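PDB 1RVK: isomerase/lactonizing enzyme from Agrobacterium tumefaciens, which is of unknown function but, as a magnesium-binding member of the enolase superfamily, probably abstracts a proton alpha to a carboxylate to form an enolate intermediate. Local coordinates for residues Y153-F156 against A157-L160; M204-A207 against F208-Y211; F336-Y339 against D340-H343. All coordinates share one frame; numbering follows the deposited sequence.

Interaction 1 of 3, residues Y153-F156 against A157-L160; sequences YGRF and AETL
Leu160 packs against one face of the Phe156 ring, one helical turn further on, with its CG 4.2 Å from the ring centroid and only 8° off the normal, a CH-pi contact. Its two methyls reach different parts of that ring: Leu160 CD2 comes within 3.8 Å of Phe156 CZ, while CD1 sits near CE2. Phe156 holds its CG anti to the backbone N (chi1 -172°), which brings the phenyl ring over the branched end of the leucine, a shape well suited to covering a flat ring. The peptide groups add the i to i+4 backbone hydrogen bonds of the alpha-helix: Ala157 N donates to Tyr153 O at 2.9 Å and Leu160 N to Phe156 O at 3.0 Å.

All of this belongs to helix 150-163, the crossover helix between the parallel strands 130-137 and 167-171 of the barrel domain. Its inner side is apolar: Phe156 and Leu160 rest on Ile137, and the small Ala157 lets helix 183-197 come close through Val193 and Val197. Tyr153 packs on Ile137 too, its hydroxyl bonded to His171 O.

On the exposed side, Arg155 and Glu158 run alongside each other in the same direction; Arg155 NH1 and Glu158 OE2 stay 4.2 Å apart, so that at most a long-range charge attraction is likely, with no N-H pointed at the oxygen. A water donates to Arg155 O and makes a weak bond to Thr159 OG1.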
loop_
_atom_site.group_PDB
_atom_site.type_symbol
_atom_site.label_atom_id
_atom_site.label_comp_id
_atom_site.label_asym_id
_atom_site.label_seq_id
_atom_site.Cartn_x
_atom_site.Cartn_y
_atom_site.Cartn_z
ATOM N N TYR A 153 20.295 8.825 4.434
ATOM C CA TYR A 153 19.281 7.944 4.996
ATOM C C TYR A 153 19.397 7.943 6.511
ATOM O O TYR A 153 18.390 7.936 7.221
ATOM C CB TYR A 153 19.441 6.515 4.471
ATOM C CG TYR A 153 18.749 6.271 3.151
ATOM C CD1 TYR A 153 19.376 6.566 1.943
ATOM C CD2 TYR A 153 17.456 5.742 3.114
ATOM C CE1 TYR A 153 18.732 6.334 0.720
ATOM C CE2 TYR A 153 16.806 5.508 1.905
ATOM C CZ TYR A 153 17.449 5.804 0.713
ATOM O OH TYR A 153 16.811 5.558 -0.482
ATOM N N GLY A 154 20.632 7.948 6.998
ATOM C CA GLY A 154 20.853 7.956 8.431
ATOM C C GLY A 154 20.280 9.204 9.074
ATOM O O GLY A 154 19.662 9.139 10.132
ATOM N N ARG A 155 20.486 10.346 8.430
ATOM C CA ARG A 155 19.995 11.614 8.951
ATOM C C ARG A 155 18.472 11.669 8.939
ATOM O O ARG A 155 17.851 12.159 9.882
ATOM C CB ARG A 155 20.565 12.775 8.131
ATOM C CG ARG A 155 22.069 12.965 8.294
ATOM C CD ARG A 155 22.420 13.465 9.691
ATOM N NE ARG A 155 23.863 13.607 9.875
ATOM C CZ ARG A 155 24.434 14.241 10.897
ATOM N NH1 ARG A 155 23.687 14.804 11.841
ATOM N NH2 ARG A 155 25.757 14.314 10.976
ATOM N N PHE A 156 17.860 11.167 7.873
ATOM C CA PHE A 156 16.408 11.191 7.811
ATOM C C PHE A 156 15.837 10.259 8.877
ATOM O O PHE A 156 14.824 10.567 9.505
ATOM C CB PHE A 156 15.924 10.779 6.417
ATOM C CG PHE A 156 14.449 10.970 6.213
ATOM C CD1 PHE A 156 13.811 12.118 6.681
ATOM C CD2 PHE A 156 13.700 10.021 5.522
ATOM C CE1 PHE A 156 12.447 12.321 6.462
ATOM C CE2 PHE A 156 12.341 10.213 5.297
ATOM C CZ PHE A 156 11.709 11.366 5.768
ATOM N N ALA A 157 16.500 9.125 9.094
ATOM C CA ALA A 157 16.055 8.160 10.096
ATOM C C ALA A 157 16.004 8.797 11.484
ATOM O O ALA A 157 15.087 8.535 12.259
ATOM C CB ALA A 157 16.984 6.946 10.106
ATOM N N GLU A 158 16.989 9.630 11.801
ATOM C CA GLU A 158 17.003 10.293 13.102
ATOM C C GLU A 158 15.764 11.172 13.242
ATOM O O GLU A 158 15.139 11.223 14.299
ATOM C CB GLU A 158 18.261 11.147 13.257
ATOM C CG GLU A 158 19.541 10.343 13.362
ATOM C CD GLU A 158 20.748 11.213 13.646
ATOM O OE1 GLU A 158 20.762 11.890 14.698
ATOM O OE2 GLU A 158 21.681 11.221 12.819
ATOM N N THR A 159 15.413 11.861 12.162
ATOM C CA THR A 159 14.249 12.735 12.156
ATOM C C THR A 159 12.958 11.944 12.374
ATOM O O THR A 159 12.059 12.391 13.085
ATOM C CB THR A 159 14.163 13.509 10.823
ATOM O OG1 THR A 159 15.292 14.388 10.712
ATOM C CG2 THR A 159 12.882 14.322 10.750
ATOM N N LEU A 160 12.870 10.763 11.770
ATOM C CA LEU A 160 11.676 9.933 11.917
ATOM C C LEU A 160 11.535 9.376 13.336
ATOM O O LEU A 160 10.423 9.238 13.844
ATOM C CB LEU A 160 11.702 8.788 10.898
ATOM C CG LEU A 160 11.685 9.219 9.428
ATOM C CD1 LEU A 160 11.775 7.980 8.546
ATOM C CD2 LEU A 160 10.414 10.020 9.114
HETATM O O HOH W 1 18.611 14.809 10.736
#

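Interaction 2 of 3, residues M204-A207 against F208-Y211; sequences MIDA and FHWY. With MG (magnesium ion), chain B.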
loop_
_atom_site.group_PDB
_atom_site.type_symbol
_atom_site.label_atom_id
_atom_site.label_comp_id
_atom_site.label_asym_id
_atom_site.label_seq_id
_atom_site.Cartn_x
_atom_site.Cartn_y
_atom_site.Cartn_z
HETATM N N MSE A 204 13.823 -2.247 8.453
HETATM C CA MSE A 204 13.545 -3.132 7.340
HETATM C C MSE A 204 14.020 -2.524 6.034
HETATM O O MSE A 204 14.244 -1.314 5.944
HETATM C CB MSE A 204 12.055 -3.453 7.297
HETATM C CG MSE A 204 11.624 -4.207 8.548
HETATM SE SE MSE A 204 10.854 -3.036 9.855
HETATM C CE MSE A 204 9.261 -3.051 8.832
ATOM N N ILE A 205 14.191 -3.369 5.024
ATOM C CA ILE A 205 14.675 -2.909 3.731
ATOM C C ILE A 205 13.895 -3.509 2.575
ATOM O O ILE A 205 13.636 -4.711 2.538
ATOM C CB ILE A 205 16.187 -3.248 3.553
ATOM C CG1 ILE A 205 16.646 -2.928 2.128
ATOM C CG2 ILE A 205 16.438 -4.713 3.868
ATOM C CD1 ILE A 205 16.761 -1.462 1.830
ATOM N N ASP A 206 13.519 -2.639 1.643
ATOM C CA ASP A 206 12.789 -3.013 0.439
ATOM C C ASP A 206 13.686 -2.478 -0.675
ATOM O O ASP A 206 13.538 -1.340 -1.118
ATOM C CB ASP A 206 11.426 -2.323 0.434
ATOM C CG ASP A 206 10.535 -2.771 -0.707
ATOM O OD1 ASP A 206 9.400 -2.280 -0.765
ATOM O OD2 ASP A 206 10.951 -3.595 -1.544
ATOM N N ALA A 207 14.636 -3.302 -1.101
ATOM C CA ALA A 207 15.595 -2.905 -2.125
ATOM C C ALA A 207 15.127 -3.168 -3.548
ATOM O O ALA A 207 14.003 -3.604 -3.771
ATOM C CB ALA A 207 16.921 -3.614 -1.878
ATOM N N PHE A 208 16.003 -2.872 -4.505
ATOM C CA PHE A 208 15.740 -3.092 -5.930
ATOM C C PHE A 208 14.977 -4.416 -6.088
ATOM O O PHE A 208 15.459 -5.472 -5.688
ATOM C CB PHE A 208 17.086 -3.123 -6.659
ATOM C CG PHE A 208 16.991 -3.430 -8.119
ATOM C CD1 PHE A 208 17.498 -4.627 -8.617
ATOM C CD2 PHE A 208 16.440 -2.511 -9.007
ATOM C CE1 PHE A 208 17.460 -4.902 -9.983
ATOM C CE2 PHE A 208 16.397 -2.778 -10.374
ATOM C CZ PHE A 208 16.908 -3.974 -10.861
ATOM N N HIS A 209 13.787 -4.348 -6.683
ATOM C CA HIS A 209 12.908 -5.512 -6.832
ATOM C C HIS A 209 13.278 -6.603 -7.832
ATOM O O HIS A 209 12.502 -7.544 -8.014
ATOM C CB HIS A 209 11.492 -5.044 -7.179
ATOM C CG HIS A 209 11.036 -3.844 -6.412
ATOM N ND1 HIS A 209 10.895 -3.842 -5.042
ATOM C CD2 HIS A 209 10.652 -2.615 -6.832
ATOM C CE1 HIS A 209 10.441 -2.664 -4.650
ATOM N NE2 HIS A 209 10.285 -1.901 -5.718
ATOM N N TRP A 210 14.439 -6.503 -8.472
ATOM C CA TRP A 210 14.812 -7.502 -9.468
ATOM C C TRP A 210 16.259 -7.990 -9.388
ATOM O O TRP A 210 16.853 -8.341 -10.413
ATOM C CB TRP A 210 14.556 -6.944 -10.873
ATOM C CG TRP A 210 13.165 -6.418 -11.104
ATOM C CD1 TRP A 210 12.104 -7.101 -11.626
ATOM C CD2 TRP A 210 12.702 -5.083 -10.859
ATOM N NE1 TRP A 210 11.008 -6.271 -11.730
ATOM C CE2 TRP A 210 11.349 -5.027 -11.265
ATOM C CE3 TRP A 210 13.300 -3.929 -10.336
ATOM C CZ2 TRP A 210 10.584 -3.860 -11.165
ATOM C CZ3 TRP A 210 12.539 -2.767 -10.236
ATOM C CH2 TRP A 210 11.194 -2.744 -10.650
ATOM N N TYR A 211 16.832 -8.013 -8.189
ATOM C CA TYR A 211 18.207 -8.496 -8.029
ATOM C C TYR A 211 18.282 -9.978 -8.370
ATOM O O TYR A 211 17.319 -10.718 -8.176
ATOM C CB TYR A 211 18.683 -8.339 -6.581
ATOM C CG TYR A 211 19.313 -7.011 -6.230
ATOM C CD1 TYR A 211 18.875 -6.293 -5.119
ATOM C CD2 TYR A 211 20.380 -6.497 -6.972
ATOM C CE1 TYR A 211 19.483 -5.095 -4.748
ATOM C CE2 TYR A 211 20.997 -5.297 -6.611
ATOM C CZ TYR A 211 20.541 -4.605 -5.494
ATOM O OH TYR A 211 21.143 -3.433 -5.114
HETATM MG MG MG B . 7.443 -2.983 -1.068
HETATM O O HOH W 2 8.401 -4.541 -2.348
HETATM O O HOH W 3 6.963 -1.699 -2.901
HETATM O O HOH W 4 6.861 -1.133 0.158
#
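The magnesium site at the C-terminal end of the barrel strands, where enolase superfamily members place their active site, includes Asp206 of strand 202-206, and the loop that follows brings His209 up beside it. Asp206 divides its carboxylate between two tasks. OD1 of Asp206 binds the magnesium at 2.1 Å, whereas OD2 accepts a hydrogen bond at 2.8 Å from a water that is itself a metal ligand. Glu232, at the end of the next strand, 230-232, and Glu258, just beyond strand 254-256, join Asp206 on the metal, and three waters complete six ligands. Aspartate suits this place because its two oxygens can serve the ion and a metal-bound water at once.

Asp206 OD2 also meets the imidazole of His209 at its edge, 3.3 Å from CE1, with the carboxylate and ring planes turned 59° apart. The contact is one of C-H against oxygen, and no N-H of the ring is hydrogen-bonded to the carboxylate. The first torsion of His209 (chi1 -41°) sets CG beside its backbone N, from where the ring extends back toward the aspartate.

Further from the metal, Ala207 CB approaches the edge of Tyr211 at CE1, 4.1 Å away. The small methyl also touches Thr172 and Asp186 of helix 183-197, while the tyrosine hydroxyl bonds Asp186.

Gripped by the ion at one oxygen and by a metal-bound water at the other, the Asp206 carboxylate has little freedom to rotate; the nearby imidazole edge would probably add a modest favourable polarisation at OD2.

Interaction 3 of 3, residues F336-Y339 against D340-H343; sequences FLEY and DDGH
Glu338 has CG opposite its backbone N (chi1 -175°) and then bends at chi2, while Asp341 carries its CG beside the backbone N; together these rotations lay the aspartate carboxylate across the methylene part of the glutamate. Glu338 CG is 3.5 Å from Asp341 CG, and the two side chains cross at about a right angle. The bend turns the glutamate carboxylate toward Asp340, leaving Glu338 OE1 4.4 Å from Asp340 OD1, a pair of like charges that would probably disfavour closer approach.

The backbone here forms a short 3-10 turn. Asp341 N donates to Glu338 O at 3.1 Å, and Gly342 N donates to Tyr339 O at 3.1 Å, each from above the carbonyl plane. A water bridges the turn by donating to Glu338 O and Gly342 O. At phi 79° and psi -160° a CB on Gly342 would press on the carbonyl O of Asp341, so glycine fits where the chain leaves the turn.

The loop joins strand 328-333 to strand 358-360. Tyr339 packs on Tyr328, Arg330 and Leu333 of the former, its hydroxyl bonded to Asp351 and Asn311, while Asp340 forms salt bridges with Arg330 on that strand and with Arg163 at the end of helix 150-163.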
loop_
_atom_site.group_PDB
_atom_site.type_symbol
_atom_site.label_atom_id
_atom_site.label_comp_id
_atom_site.label_asym_id
_atom_site.label_seq_id
_atom_site.Cartn_x
_atom_site.Cartn_y
_atom_site.Cartn_z
ATOM N N PHE A 336 12.289 16.192 2.095
ATOM C CA PHE A 336 11.803 17.405 1.436
ATOM C C PHE A 336 10.290 17.555 1.492
ATOM O O PHE A 336 9.758 18.614 1.156
ATOM C CB PHE A 336 12.226 17.435 -0.038
ATOM C CG PHE A 336 13.713 17.416 -0.256
ATOM C CD1 PHE A 336 14.597 17.555 0.810
ATOM C CD2 PHE A 336 14.229 17.262 -1.539
ATOM C CE1 PHE A 336 15.977 17.537 0.602
ATOM C CE2 PHE A 336 15.601 17.245 -1.758
ATOM C CZ PHE A 336 16.476 17.382 -0.685
ATOM N N LEU A 337 9.596 16.504 1.920
ATOM C CA LEU A 337 8.139 16.536 1.969
ATOM C C LEU A 337 7.571 16.413 3.379
ATOM O O LEU A 337 8.171 15.786 4.251
ATOM C CB LEU A 337 7.573 15.410 1.096
ATOM C CG LEU A 337 8.063 15.342 -0.353
ATOM C CD1 LEU A 337 7.494 14.103 -1.036
ATOM C CD2 LEU A 337 7.641 16.603 -1.089
ATOM N N GLU A 338 6.408 17.022 3.591
ATOM C CA GLU A 338 5.741 16.978 4.886
ATOM C C GLU A 338 4.496 16.107 4.768
ATOM O O GLU A 338 3.422 16.586 4.405
ATOM C CB GLU A 338 5.342 18.388 5.331
ATOM C CG GLU A 338 4.744 18.430 6.724
ATOM C CD GLU A 338 5.756 18.076 7.799
ATOM O OE1 GLU A 338 5.337 17.802 8.944
ATOM O OE2 GLU A 338 6.969 18.082 7.504
ATOM N N TYR A 339 4.648 14.827 5.081
ATOM C CA TYR A 339 3.549 13.874 4.997
ATOM C C TYR A 339 2.339 14.265 5.842
ATOM O O TYR A 339 1.197 14.105 5.412
ATOM C CB TYR A 339 4.048 12.482 5.406
ATOM C CG TYR A 339 3.020 11.377 5.291
ATOM C CD1 TYR A 339 2.050 11.185 6.276
ATOM C CD2 TYR A 339 3.017 10.519 4.191
ATOM C CE1 TYR A 339 1.106 10.167 6.168
ATOM C CE2 TYR A 339 2.078 9.499 4.075
ATOM C CZ TYR A 339 1.127 9.329 5.065
ATOM O OH TYR A 339 0.202 8.318 4.948
ATOM N N ASP A 340 2.590 14.783 7.039
ATOM C CA ASP A 340 1.509 15.159 7.944
ATOM C C ASP A 340 0.604 16.282 7.431
ATOM O O ASP A 340 -0.445 16.553 8.017
ATOM C CB ASP A 340 2.090 15.516 9.319
ATOM C CG ASP A 340 2.749 14.320 10.004
ATOM O OD1 ASP A 340 3.365 14.498 11.078
ATOM O OD2 ASP A 340 2.649 13.194 9.469
ATOM N N ASP A 341 0.996 16.924 6.333
ATOM C CA ASP A 341 0.193 17.998 5.756
ATOM C C ASP A 341 -1.029 17.474 5.001
ATOM O O ASP A 341 -1.989 18.209 4.775
ATOM C CB ASP A 341 1.044 18.862 4.823
ATOM C CG ASP A 341 1.841 19.918 5.570
ATOM O OD1 ASP A 341 2.633 20.630 4.921
ATOM O OD2 ASP A 341 1.668 20.040 6.805
ATOM N N GLY A 342 -0.989 16.207 4.603
ATOM C CA GLY A 342 -2.122 15.622 3.906
ATOM C C GLY A 342 -2.269 15.957 2.433
ATOM O O GLY A 342 -1.316 16.370 1.775
ATOM N N HIS A 343 -3.483 15.769 1.922
ATOM C CA HIS A 343 -3.805 16.022 0.519
ATOM C C HIS A 343 -4.768 17.196 0.430
ATOM O O HIS A 343 -5.588 17.385 1.322
ATOM C CB HIS A 343 -4.466 14.785 -0.085
ATOM C CG HIS A 343 -3.605 13.561 -0.045
ATOM N ND1 HIS A 343 -2.585 13.340 -0.944
ATOM C CD2 HIS A 343 -3.593 12.508 0.807
ATOM C CE1 HIS A 343 -1.981 12.202 -0.648
ATOM N NE2 HIS A 343 -2.573 11.677 0.410
HETATM O O HOH W 5 1.760 16.098 2.328
#

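How the interactions relate
Interactions 1 and 2 are buried and interaction 3 lies at the surface, although all three fall in the barrel domain. Strand 167-171 connects the first two: helix 150-163 packs against it in interaction 1, and strand 202-206 of interaction 2 pairs with it in parallel. Interaction 3 touches the same helix as interaction 1, but by a salt bridge. Centres lie about 16 Å apart for interactions 1 and 3, and about 25 Å for 2 and 3. The chemistry follows position: apolar packing and regular i to i+4 bonds on the barrel's outer helix, metal coordination at the strand ends, and carboxylates, water and a tight turn in the surface loop.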